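Side-chain contacts in p800 reaction center core protein (Heliobacterium modesticaldum, PDB 5V8K), which forms the homodimeric core of a photosynthetic reaction centre, carrying antenna and electron-transfer pigments and, with its partner subunit, a [4Fe-4S] cluster: residues D199-L204 with M286-N291; P364-D367 with G371-G374; P454-I459 with F503-Q508. All coordinates share one frame; numbering follows the deposited sequence.

Contact 1. Residues D199-L204 with M286-N291; sequences DWEAVL and MLRVLN. With GBF (Bacteriochlorophyll g), chain F.
One arginine nitrogen, R288 NH2, sits between two carboxylates, with E201 OE1 2.7 Å from NH2 and D199 OD1 2.9 Å from it. The three residues form a salt-bridge network that ties the start of helix 200-224 to the end of helix 258-291, two predicted membrane-spanning helices. No other residues come within 4.5 Å of each other across the two segments: their backbones stay far apart, D199 CA and V289 CA being 10.2 Å from each other, and the long arginine bridges the gap.

R288 bends at chi3 (-69°), which turns its guanidinium group toward the other helix. It takes E201 side-on, NE and NH2 both donating to OE1, and the two flat groups are nearly coplanar, 15° apart. NH2 comes in on the anti lone pair of OE1, the one pointing away from OE2, whereas NE meets that oxygen almost along the C-O bond. D199 approaches from the opposite direction. Its OD1 lies in the guanidinium plane, but the carboxylate is tilted, and the bonds from NH1 and NH2 to OD2 are weak.

D199 is also the N-cap of helix 200-224. Its OD1 has two donors, R288 NH2 on the syn side and the backbone N of E201 on the anti side. The carboxylate of E201 has further partners in helix 258-291: H284 ND1 bonds OE1 and H281 ND1 bonds OE2. With arginine close by, both acids are probably kept ionised.

On another side of the same helical turn, the indole of W200 carries the CAC-CBC substituent of a bacteriochlorophyll g on one face, CBC 3.5 Å above its plane and over its centre, while E201 CB packs on the opposite face.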
# COMPACT_ATOMS: atom_id res chain seq x y z
N ASP A 199 23.98 -9.23 -33.51
CA ASP A 199 22.68 -9.01 -32.90
C ASP A 199 22.61 -7.62 -32.27
O ASP A 199 23.35 -7.31 -31.33
CB ASP A 199 22.38 -10.09 -31.85
CG ASP A 199 20.88 -10.33 -31.67
OD1 ASP A 199 20.18 -9.39 -31.22
OD2 ASP A 199 20.41 -11.46 -31.98
N TRP A 200 21.69 -6.80 -32.79
CA TRP A 200 21.44 -5.46 -32.26
C TRP A 200 21.01 -5.50 -30.79
O TRP A 200 21.28 -4.57 -30.03
CB TRP A 200 20.38 -4.75 -33.11
CG TRP A 200 19.08 -5.47 -33.16
CD1 TRP A 200 18.66 -6.34 -34.12
CD2 TRP A 200 18.02 -5.41 -32.19
NE1 TRP A 200 17.42 -6.83 -33.81
CE2 TRP A 200 17.01 -6.29 -32.63
CE3 TRP A 200 17.85 -4.72 -31.00
CZ2 TRP A 200 15.83 -6.47 -31.92
CZ3 TRP A 200 16.66 -4.91 -30.27
CH2 TRP A 200 15.68 -5.78 -30.73
N GLU A 201 20.31 -6.55 -30.37
CA GLU A 201 19.87 -6.55 -28.98
C GLU A 201 21.04 -6.78 -28.03
O GLU A 201 21.02 -6.29 -26.91
CB GLU A 201 18.76 -7.59 -28.76
CG GLU A 201 18.00 -7.36 -27.45
CD GLU A 201 16.72 -8.15 -27.29
OE1 GLU A 201 16.57 -9.22 -27.93
OE2 GLU A 201 15.85 -7.71 -26.48
N ALA A 202 22.10 -7.46 -28.47
CA ALA A 202 23.25 -7.62 -27.58
C ALA A 202 23.95 -6.29 -27.37
O ALA A 202 24.26 -5.92 -26.23
CB ALA A 202 24.22 -8.67 -28.11
N VAL A 203 24.20 -5.56 -28.46
CA VAL A 203 24.78 -4.21 -28.37
C VAL A 203 23.91 -3.32 -27.50
O VAL A 203 24.39 -2.64 -26.59
CB VAL A 203 24.98 -3.61 -29.77
CG1 VAL A 203 25.48 -2.16 -29.68
CG2 VAL A 203 26.02 -4.46 -30.54
N LEU A 204 22.60 -3.32 -27.76
CA LEU A 204 21.70 -2.47 -27.02
C LEU A 204 21.76 -2.77 -25.54
O LEU A 204 21.83 -1.84 -24.71
CB LEU A 204 20.29 -2.65 -27.55
CG LEU A 204 19.22 -1.99 -26.68
CD1 LEU A 204 19.42 -0.49 -26.65
CD2 LEU A 204 17.85 -2.31 -27.20
N MET A 286 19.69 -13.71 -24.97
CA MET A 286 20.11 -15.08 -24.67
C MET A 286 18.98 -16.06 -24.90
O MET A 286 19.20 -17.16 -25.43
CB MET A 286 20.60 -15.19 -23.23
CG MET A 286 21.85 -14.42 -22.98
SD MET A 286 21.93 -14.04 -21.23
CE MET A 286 23.64 -14.23 -20.98
N LEU A 287 17.77 -15.69 -24.51
CA LEU A 287 16.65 -16.59 -24.66
C LEU A 287 16.36 -16.87 -26.13
O LEU A 287 16.03 -18.00 -26.50
CB LEU A 287 15.43 -16.00 -23.96
CG LEU A 287 14.22 -16.89 -23.84
CD1 LEU A 287 14.55 -18.14 -22.99
CD2 LEU A 287 13.04 -16.12 -23.22
N ARG A 288 16.53 -15.86 -26.99
CA ARG A 288 16.37 -16.09 -28.43
C ARG A 288 17.47 -17.01 -28.95
O ARG A 288 17.22 -17.85 -29.82
CB ARG A 288 16.35 -14.77 -29.20
CG ARG A 288 15.07 -13.99 -28.94
CD ARG A 288 14.90 -12.81 -29.89
NE ARG A 288 15.87 -11.72 -29.64
CZ ARG A 288 16.93 -11.45 -30.39
NH1 ARG A 288 17.20 -12.17 -31.47
NH2 ARG A 288 17.73 -10.45 -30.07
N VAL A 289 18.69 -16.88 -28.41
CA VAL A 289 19.74 -17.83 -28.76
C VAL A 289 19.30 -19.25 -28.41
O VAL A 289 19.46 -20.18 -29.20
CB VAL A 289 21.05 -17.47 -28.04
CG1 VAL A 289 22.03 -18.64 -28.15
CG2 VAL A 289 21.66 -16.29 -28.63
N LEU A 290 18.75 -19.43 -27.20
CA LEU A 290 18.37 -20.76 -26.73
C LEU A 290 17.15 -21.30 -27.47
O LEU A 290 16.93 -22.52 -27.45
CB LEU A 290 18.06 -20.75 -25.23
CG LEU A 290 19.15 -20.34 -24.24
CD1 LEU A 290 18.51 -20.17 -22.87
CD2 LEU A 290 20.22 -21.37 -24.16
N ASN A 291 16.36 -20.44 -28.09
CA ASN A 291 15.17 -20.87 -28.80
C ASN A 291 15.40 -21.01 -30.30
O ASN A 291 14.52 -21.52 -31.00
CB ASN A 291 14.02 -19.89 -28.56
CG ASN A 291 13.39 -20.07 -27.20
OD1 ASN A 291 13.80 -20.94 -26.44
ND2 ASN A 291 12.38 -19.24 -26.88
MG GBF F . 17.73 2.73 -30.83
CHA GBF F . 20.63 3.07 -28.84
CHB GBF F . 16.72 5.66 -29.71
CHC GBF F . 14.60 1.66 -31.79
CHD GBF F . 19.00 -0.44 -31.79
NA GBF F . 18.51 4.11 -29.60
C1A GBF F . 19.60 4.17 -28.81
C2A GBF F . 20.03 5.55 -28.32
C3A GBF F . 18.74 6.33 -28.58
C4A GBF F . 17.95 5.30 -29.33
CMA GBF F . 18.05 6.77 -27.28
CAA GBF F . 21.24 6.27 -28.93
CBA GBF F . 21.14 6.39 -30.45
CGA GBF F . 22.53 6.35 -31.07
O1A GBF F . 23.15 7.38 -31.30
O2A GBF F . 22.96 5.12 -31.69
NB GBF F . 15.89 3.55 -30.73
C1B GBF F . 15.67 4.81 -30.31
C2B GBF F . 14.34 5.09 -30.40
C3B GBF F . 13.75 3.97 -30.96
C4B GBF F . 14.76 3.02 -31.21
CMB GBF F . 13.64 6.37 -30.01
CAB GBF F . 12.31 3.99 -31.18
CBB GBF F . 11.51 2.98 -31.39
NC GBF F . 16.97 0.97 -31.56
C1C GBF F . 15.74 0.75 -32.00
C2C GBF F . 15.29 -0.45 -32.74
C3C GBF F . 16.68 -0.92 -32.71
C4C GBF F . 17.59 -0.12 -32.02
CMC GBF F . 14.38 -1.30 -31.83
CAC GBF F . 17.12 -2.19 -33.36
CBC GBF F . 16.18 -3.09 -34.13
ND GBF F . 19.32 1.54 -30.47
C1D GBF F . 19.82 0.37 -30.88
C2D GBF F . 21.27 -0.15 -30.36
C3D GBF F . 21.40 1.02 -29.61
C4D GBF F . 20.34 1.97 -29.64
CMD GBF F . 22.13 -1.37 -30.58
CAD GBF F . 22.38 1.54 -28.63
OBD GBF F . 23.55 1.19 -28.28
CBD GBF F . 22.02 2.95 -28.34
CGD GBF F . 22.08 3.22 -26.86
O1D GBF F . 22.97 3.85 -26.33
O2D GBF F . 21.07 2.71 -26.00
CED GBF F . 21.28 2.75 -24.60
C1 GBF F . 24.26 5.00 -32.28
C2 GBF F . 24.17 3.90 -33.30
C3 GBF F . 23.97 2.63 -32.96
C4 GBF F . 23.87 2.22 -31.51
C5 GBF F . 23.86 1.59 -34.05

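Contact 2. Residues P364-D367 with G371-G374; sequences PLHD and GSKG. With GBF (Bacteriochlorophyll g), chain Z.
S372 OG lies between two side chains of the preceding helix, 2.7 Å from H366 ND1 and 2.6 Å from D367 OD1. The imidazole ND1-H donates to OG, which stands near the ring edge, 16° out of plane, and the hydroxyl in turn donates to the aspartate. This makes a chain of hydrogen bonds from histidine through serine to carboxylate. H366 gets there with CG anti to its backbone N (chi1 -165°), and D367 converges on the serine from the next position of the same turn.

The carboxylate of D367 is shared out further. Its OD1 receives S372 OG on the anti side and the backbone N of G374 on the syn side, at 3.1 Å from G374 N, and T363 OG1 bonds the same oxygen. Water 1 donates both to D367 OD2 and to G374 O, closing a second link to the loop.

The chain matters because H366 NE2 is a ligand of the magnesium of one bacteriochlorophyll g. The bond at ND1 fixes the rotation of the ring and would be expected to make NE2 a somewhat better donor to the metal. A different bacteriochlorophyll g is bound at the helix start, where L365 N donates to its keto oxygen OBD, 2.9 Å away.

G371 ends the helix with positive phi (89°), its N still bonded to D367 O. After G371 the chain folds back along the side of helix 364-370, and loop 371-374 leads on toward helix 376-401.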
# COMPACT_ATOMS: atom_id res chain seq x y z
N PRO A 364 34.54 1.30 9.83
CA PRO A 364 36.00 1.41 9.76
C PRO A 364 36.59 1.06 8.41
O PRO A 364 37.68 1.53 8.07
CB PRO A 364 36.49 0.43 10.85
CG PRO A 364 35.35 -0.49 11.08
CD PRO A 364 34.13 0.34 10.87
N LEU A 365 35.94 0.21 7.63
CA LEU A 365 36.56 -0.17 6.37
C LEU A 365 36.42 0.95 5.34
O LEU A 365 37.38 1.30 4.64
CB LEU A 365 35.93 -1.46 5.85
CG LEU A 365 36.24 -1.79 4.40
CD1 LEU A 365 37.74 -2.02 4.19
CD2 LEU A 365 35.46 -3.04 4.01
N HIS A 366 35.22 1.51 5.23
CA HIS A 366 34.99 2.67 4.39
C HIS A 366 35.88 3.85 4.80
O HIS A 366 36.50 4.49 3.94
CB HIS A 366 33.52 3.04 4.45
CG HIS A 366 33.11 3.97 3.37
ND1 HIS A 366 33.46 5.30 3.38
CD2 HIS A 366 32.42 3.77 2.22
CE1 HIS A 366 32.97 5.88 2.30
NE2 HIS A 366 32.35 4.97 1.57
N ASP A 367 36.02 4.09 6.11
CA ASP A 367 36.84 5.21 6.58
C ASP A 367 38.30 5.01 6.19
O ASP A 367 38.95 5.95 5.72
CB ASP A 367 36.76 5.34 8.10
CG ASP A 367 35.36 5.65 8.61
OD1 ASP A 367 34.43 5.95 7.80
OD2 ASP A 367 35.22 5.60 9.87
N GLY A 371 38.36 7.87 3.61
CA GLY A 371 38.57 9.04 4.44
C GLY A 371 37.33 9.58 5.12
O GLY A 371 37.39 10.66 5.73
N SER A 372 36.22 8.87 5.05
CA SER A 372 35.06 9.19 5.87
C SER A 372 35.33 8.90 7.35
O SER A 372 36.36 8.34 7.75
CB SER A 372 33.87 8.37 5.41
OG SER A 372 34.16 6.95 5.45
N LYS A 373 34.34 9.26 8.17
CA LYS A 373 34.29 8.89 9.59
C LYS A 373 32.82 8.61 9.96
O LYS A 373 32.12 9.42 10.59
CB LYS A 373 34.90 9.98 10.46
CG LYS A 373 35.06 9.56 11.89
CD LYS A 373 36.40 9.94 12.43
CE LYS A 373 36.40 9.96 13.96
NZ LYS A 373 37.07 11.20 14.45
N GLY A 374 32.34 7.46 9.55
CA GLY A 374 30.92 7.18 9.59
C GLY A 374 30.40 6.74 10.94
O GLY A 374 31.14 6.38 11.85
MG GBF Z . 29.68 -5.16 5.15
CHA GBF Z . 31.24 -2.06 5.01
CHB GBF Z . 28.48 -4.79 2.13
CHC GBF Z . 28.71 -8.48 5.40
CHD GBF Z . 31.33 -5.58 8.33
NA GBF Z . 29.81 -3.72 3.85
C1A GBF Z . 30.51 -2.58 3.79
C2A GBF Z . 30.06 -1.59 2.77
C3A GBF Z . 29.43 -2.57 1.79
C4A GBF Z . 29.20 -3.77 2.66
CMA GBF Z . 28.13 -1.98 1.22
CAA GBF Z . 31.12 -0.71 2.10
CBA GBF Z . 32.35 -1.52 1.70
CGA GBF Z . 33.47 -0.59 1.30
O1A GBF Z . 33.76 0.39 1.96
O2A GBF Z . 34.40 -1.02 0.28
NB GBF Z . 28.68 -6.44 3.93
C1B GBF Z . 28.27 -6.14 2.69
C2B GBF Z . 27.68 -7.26 2.11
C3B GBF Z . 27.78 -8.28 3.06
C4B GBF Z . 28.41 -7.72 4.17
CMB GBF Z . 27.12 -7.26 0.71
CAB GBF Z . 27.35 -9.70 2.98
CBB GBF Z . 26.92 -10.34 1.92
NC GBF Z . 29.98 -6.64 6.52
C1C GBF Z . 29.50 -7.88 6.48
C2C GBF Z . 29.64 -8.87 7.57
C3C GBF Z . 30.44 -7.92 8.31
C4C GBF Z . 30.59 -6.68 7.73
CMC GBF Z . 28.25 -9.01 8.17
CAC GBF Z . 31.01 -8.22 9.65
CBC GBF Z . 30.84 -9.57 10.31
ND GBF Z . 31.00 -4.24 6.35
C1D GBF Z . 31.50 -4.35 7.58
C2D GBF Z . 32.29 -3.15 8.30
C3D GBF Z . 32.06 -2.37 7.17
C4D GBF Z . 31.36 -2.95 6.07
CMD GBF Z . 32.94 -2.97 9.63
CAD GBF Z . 32.31 -0.96 6.78
OBD GBF Z . 33.04 -0.02 7.25
CBD GBF Z . 31.78 -0.74 5.41
CGD GBF Z . 30.69 0.28 5.43
O1D GBF Z . 29.68 0.18 6.10
O2D GBF Z . 30.83 1.47 4.65
CED GBF Z . 29.84 2.47 4.85
C1 GBF Z . 35.64 -0.34 0.14
C2 GBF Z . 36.22 -0.52 -1.25
C3 GBF Z . 36.99 -1.57 -1.58
C4 GBF Z . 37.32 -2.65 -0.59
C5 GBF Z . 37.52 -1.68 -2.98
O HOH W 1 33.28 5.18 11.60

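Contact 3. Residues P454-I459 with F503-Q508; sequences PAWFYI and FSYIIQ. With GBF (Bacteriochlorophyll g), chain Y.
Y505 OH is shared by two groups: D460 OD2, its stronger partner, and the indole of W456, whose NE1 makes a weak bond to it, 3.1 Å from NE1 to OH. The contact is helix-to-helix packing through aromatic side chains, joining the end of helix 449-459, in a predicted transmembrane span, to helix 502-513. The backbones keep their distance, F457 CA and Y505 CA being 8.7 Å apart.

Y505 reaches across with CG anti to its backbone N (chi1 153°), and W456 crosses it at about a right angle. The N-H is poorly aimed, at 132°, while the nitrogen lies close to the plane of the phenol ring.

D460 is a calcium ligand, so its bond to Y505 makes the tyrosine a second-shell residue of the calcium site, to which Q509 and L597 also contribute. L597, from helix 575-599, also packs against both W456 and Y505. F457 and I506 also touch a bacteriochlorophyll g'.

The rings of F457 and Y505 stand nearly perpendicular, 82° between planes, and meet where F457 CD1 comes within 3.7 Å of Y505 CE1.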
# COMPACT_ATOMS: atom_id res chain seq x y z
N PRO A 454 16.07 3.62 0.67
CA PRO A 454 17.12 3.90 1.65
C PRO A 454 18.19 4.86 1.14
O PRO A 454 18.76 5.62 1.92
CB PRO A 454 17.73 2.50 1.91
CG PRO A 454 16.85 1.57 1.28
CD PRO A 454 16.04 2.19 0.29
N ALA A 455 18.55 4.76 -0.14
CA ALA A 455 19.52 5.69 -0.70
C ALA A 455 19.00 7.12 -0.60
O ALA A 455 19.72 8.02 -0.15
CB ALA A 455 19.82 5.33 -2.14
N TRP A 456 17.73 7.34 -0.94
CA TRP A 456 17.17 8.68 -0.86
C TRP A 456 17.11 9.18 0.58
O TRP A 456 17.53 10.31 0.88
CB TRP A 456 15.78 8.73 -1.51
CG TRP A 456 15.18 10.09 -1.21
CD1 TRP A 456 14.20 10.35 -0.32
CD2 TRP A 456 15.61 11.36 -1.71
NE1 TRP A 456 13.98 11.71 -0.22
CE2 TRP A 456 14.84 12.35 -1.07
CE3 TRP A 456 16.58 11.76 -2.62
CZ2 TRP A 456 15.00 13.74 -1.34
CZ3 TRP A 456 16.75 13.13 -2.89
CH2 TRP A 456 15.95 14.09 -2.26
N PHE A 457 16.58 8.37 1.49
CA PHE A 457 16.52 8.77 2.89
C PHE A 457 17.90 9.11 3.41
O PHE A 457 18.08 10.13 4.08
CB PHE A 457 15.85 7.69 3.73
CG PHE A 457 14.38 7.48 3.41
CD1 PHE A 457 13.52 8.55 3.23
CD2 PHE A 457 13.87 6.19 3.24
CE1 PHE A 457 12.16 8.32 2.92
CE2 PHE A 457 12.57 5.98 2.96
CZ PHE A 457 11.71 7.03 2.78
N TYR A 458 18.93 8.34 3.03
CA TYR A 458 20.28 8.68 3.47
C TYR A 458 20.73 10.02 2.89
O TYR A 458 21.23 10.90 3.62
CB TYR A 458 21.25 7.58 3.08
CG TYR A 458 22.66 7.92 3.40
CD1 TYR A 458 23.16 7.77 4.68
CD2 TYR A 458 23.52 8.40 2.44
CE1 TYR A 458 24.45 8.12 5.01
CE2 TYR A 458 24.83 8.73 2.75
CZ TYR A 458 25.28 8.61 4.04
OH TYR A 458 26.60 8.95 4.39
N ILE A 459 20.57 10.19 1.58
CA ILE A 459 21.10 11.37 0.90
C ILE A 459 20.42 12.64 1.41
O ILE A 459 21.04 13.69 1.52
CB ILE A 459 20.94 11.18 -0.63
CG1 ILE A 459 22.04 10.25 -1.14
CG2 ILE A 459 20.93 12.52 -1.38
CD1 ILE A 459 21.77 9.72 -2.55
N PHE A 503 10.56 7.62 9.24
CA PHE A 503 9.16 7.80 9.62
C PHE A 503 8.94 9.20 10.22
O PHE A 503 7.98 9.89 9.88
CB PHE A 503 8.77 6.66 10.55
CG PHE A 503 7.34 6.66 11.01
CD1 PHE A 503 6.97 7.42 12.10
CD2 PHE A 503 6.40 5.80 10.45
CE1 PHE A 503 5.68 7.41 12.55
CE2 PHE A 503 5.06 5.77 10.93
CZ PHE A 503 4.72 6.58 11.97
N SER A 504 9.85 9.64 11.10
CA SER A 504 9.77 10.96 11.68
C SER A 504 10.05 12.03 10.63
O SER A 504 9.42 13.09 10.63
CB SER A 504 10.76 11.07 12.84
OG SER A 504 10.44 10.17 13.88
N TYR A 505 10.98 11.74 9.72
CA TYR A 505 11.32 12.66 8.65
C TYR A 505 10.14 12.83 7.70
O TYR A 505 9.89 13.94 7.20
CB TYR A 505 12.58 12.15 7.93
CG TYR A 505 12.81 12.50 6.47
CD1 TYR A 505 12.23 11.75 5.48
CD2 TYR A 505 13.68 13.51 6.09
CE1 TYR A 505 12.46 12.00 4.14
CE2 TYR A 505 13.91 13.78 4.78
CZ TYR A 505 13.30 13.03 3.78
OH TYR A 505 13.51 13.28 2.43
N ILE A 506 9.37 11.77 7.49
CA ILE A 506 8.17 11.89 6.66
C ILE A 506 7.19 12.87 7.30
O ILE A 506 6.63 13.72 6.61
CB ILE A 506 7.52 10.52 6.39
CG1 ILE A 506 8.19 9.85 5.20
CG2 ILE A 506 6.03 10.65 6.08
CD1 ILE A 506 7.83 8.44 4.97
N ILE A 507 7.02 12.80 8.62
CA ILE A 507 6.10 13.73 9.29
C ILE A 507 6.55 15.17 9.09
O ILE A 507 5.73 16.07 8.83
CB ILE A 507 5.98 13.40 10.80
CG1 ILE A 507 5.25 12.08 11.00
CG2 ILE A 507 5.21 14.54 11.54
CD1 ILE A 507 5.25 11.61 12.49
N GLN A 508 7.86 15.43 9.27
CA GLN A 508 8.40 16.78 9.21
C GLN A 508 8.39 17.33 7.78
O GLN A 508 8.02 18.48 7.57
CB GLN A 508 9.81 16.78 9.79
CG GLN A 508 10.42 18.16 9.92
CD GLN A 508 11.08 18.62 8.62
OE1 GLN A 508 11.64 17.84 7.86
NE2 GLN A 508 11.04 19.91 8.39
MG GBF Y . 30.86 5.61 -0.25
CHA GBF Y . 32.39 8.74 -0.10
CHB GBF Y . 28.37 6.85 1.58
CHC GBF Y . 29.20 2.71 -1.08
CHD GBF Y . 33.24 4.86 -2.86
NA GBF Y . 30.48 7.38 0.58
C1A GBF Y . 31.22 8.48 0.78
C2A GBF Y . 30.53 9.67 1.41
C3A GBF Y . 29.50 8.89 2.21
C4A GBF Y . 29.44 7.65 1.40
CMA GBF Y . 30.03 8.59 3.63
CAA GBF Y . 29.89 10.76 0.54
CBA GBF Y . 29.17 10.19 -0.67
CGA GBF Y . 27.78 9.68 -0.36
O1A GBF Y . 27.07 10.15 0.51
O2A GBF Y . 27.21 8.68 -1.22
NB GBF Y . 29.01 4.91 0.18
C1B GBF Y . 28.14 5.51 1.00
C2B GBF Y . 27.03 4.67 1.12
C3B GBF Y . 27.27 3.53 0.38
C4B GBF Y . 28.55 3.69 -0.18
CMB GBF Y . 25.77 4.94 1.89
CAB GBF Y . 26.24 2.48 0.31
CBB GBF Y . 26.17 1.41 -0.42
NC GBF Y . 31.17 4.16 -1.64
C1C GBF Y . 30.44 3.05 -1.81
C2C GBF Y . 30.74 1.95 -2.76
C3C GBF Y . 31.91 2.73 -3.21
C4C GBF Y . 32.14 3.94 -2.56
CMC GBF Y . 31.06 0.69 -1.95
CAC GBF Y . 32.84 2.28 -4.27
CBC GBF Y . 32.65 0.99 -5.01
ND GBF Y . 32.40 6.43 -1.27
C1D GBF Y . 33.30 6.17 -2.21
C2D GBF Y . 34.43 7.23 -2.65
C3D GBF Y . 33.91 8.11 -1.73
C4D GBF Y . 32.79 7.71 -0.96
CMD GBF Y . 35.57 7.32 -3.61
CAD GBF Y . 34.38 9.39 -1.17
OBD GBF Y . 35.10 10.33 -1.64
CBD GBF Y . 33.37 9.84 -0.17
CGD GBF Y . 34.04 10.04 1.15
O1D GBF Y . 34.20 9.12 1.96
O2D GBF Y . 34.56 11.35 1.43
CED GBF Y . 35.25 11.50 2.66
C1 GBF Y . 25.90 8.16 -0.97
C2 GBF Y . 25.44 7.46 -2.20
C3 GBF Y . 24.29 6.79 -2.22
C4 GBF Y . 23.47 6.69 -0.98
C5 GBF Y . 23.84 6.11 -3.49
C6 GBF Y . 24.02 4.58 -3.34
C7 GBF Y . 23.47 3.84 -4.56
C8 GBF Y . 24.10 2.77 -5.09
C9 GBF Y . 25.36 2.20 -4.50
C10 GBF Y . 23.53 2.02 -6.27
C11 GBF Y . 23.03 2.85 -7.40
C12 GBF Y . 22.81 2.02 -8.65
C13 GBF Y . 22.56 2.61 -9.84
C14 GBF Y . 22.35 1.75 -11.04
C15 GBF Y . 22.47 4.12 -9.98

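In the fold
The three contacts follow one another along the chain, and no two touch. Contact 1 joins helices 200-224 and 258-291; contact 2 closes the end of short helix 364-370 just before helix 376-401; contact 3 pairs helices 449-459 and 502-513. Contacts 2 and 3 are neighbours, with centres about 22 Å apart and nearest atoms about 7 Å, and all four of their segments lie in the photosystem I-related range, as does 286-291 of contact 1. Contact 1 is about 42 Å from contact 2 and about 41 Å from contact 3, centre to centre, across the chain's middle from the latter. Bacteriochlorophylls border all three, so the helices joined here also line pigment pockets.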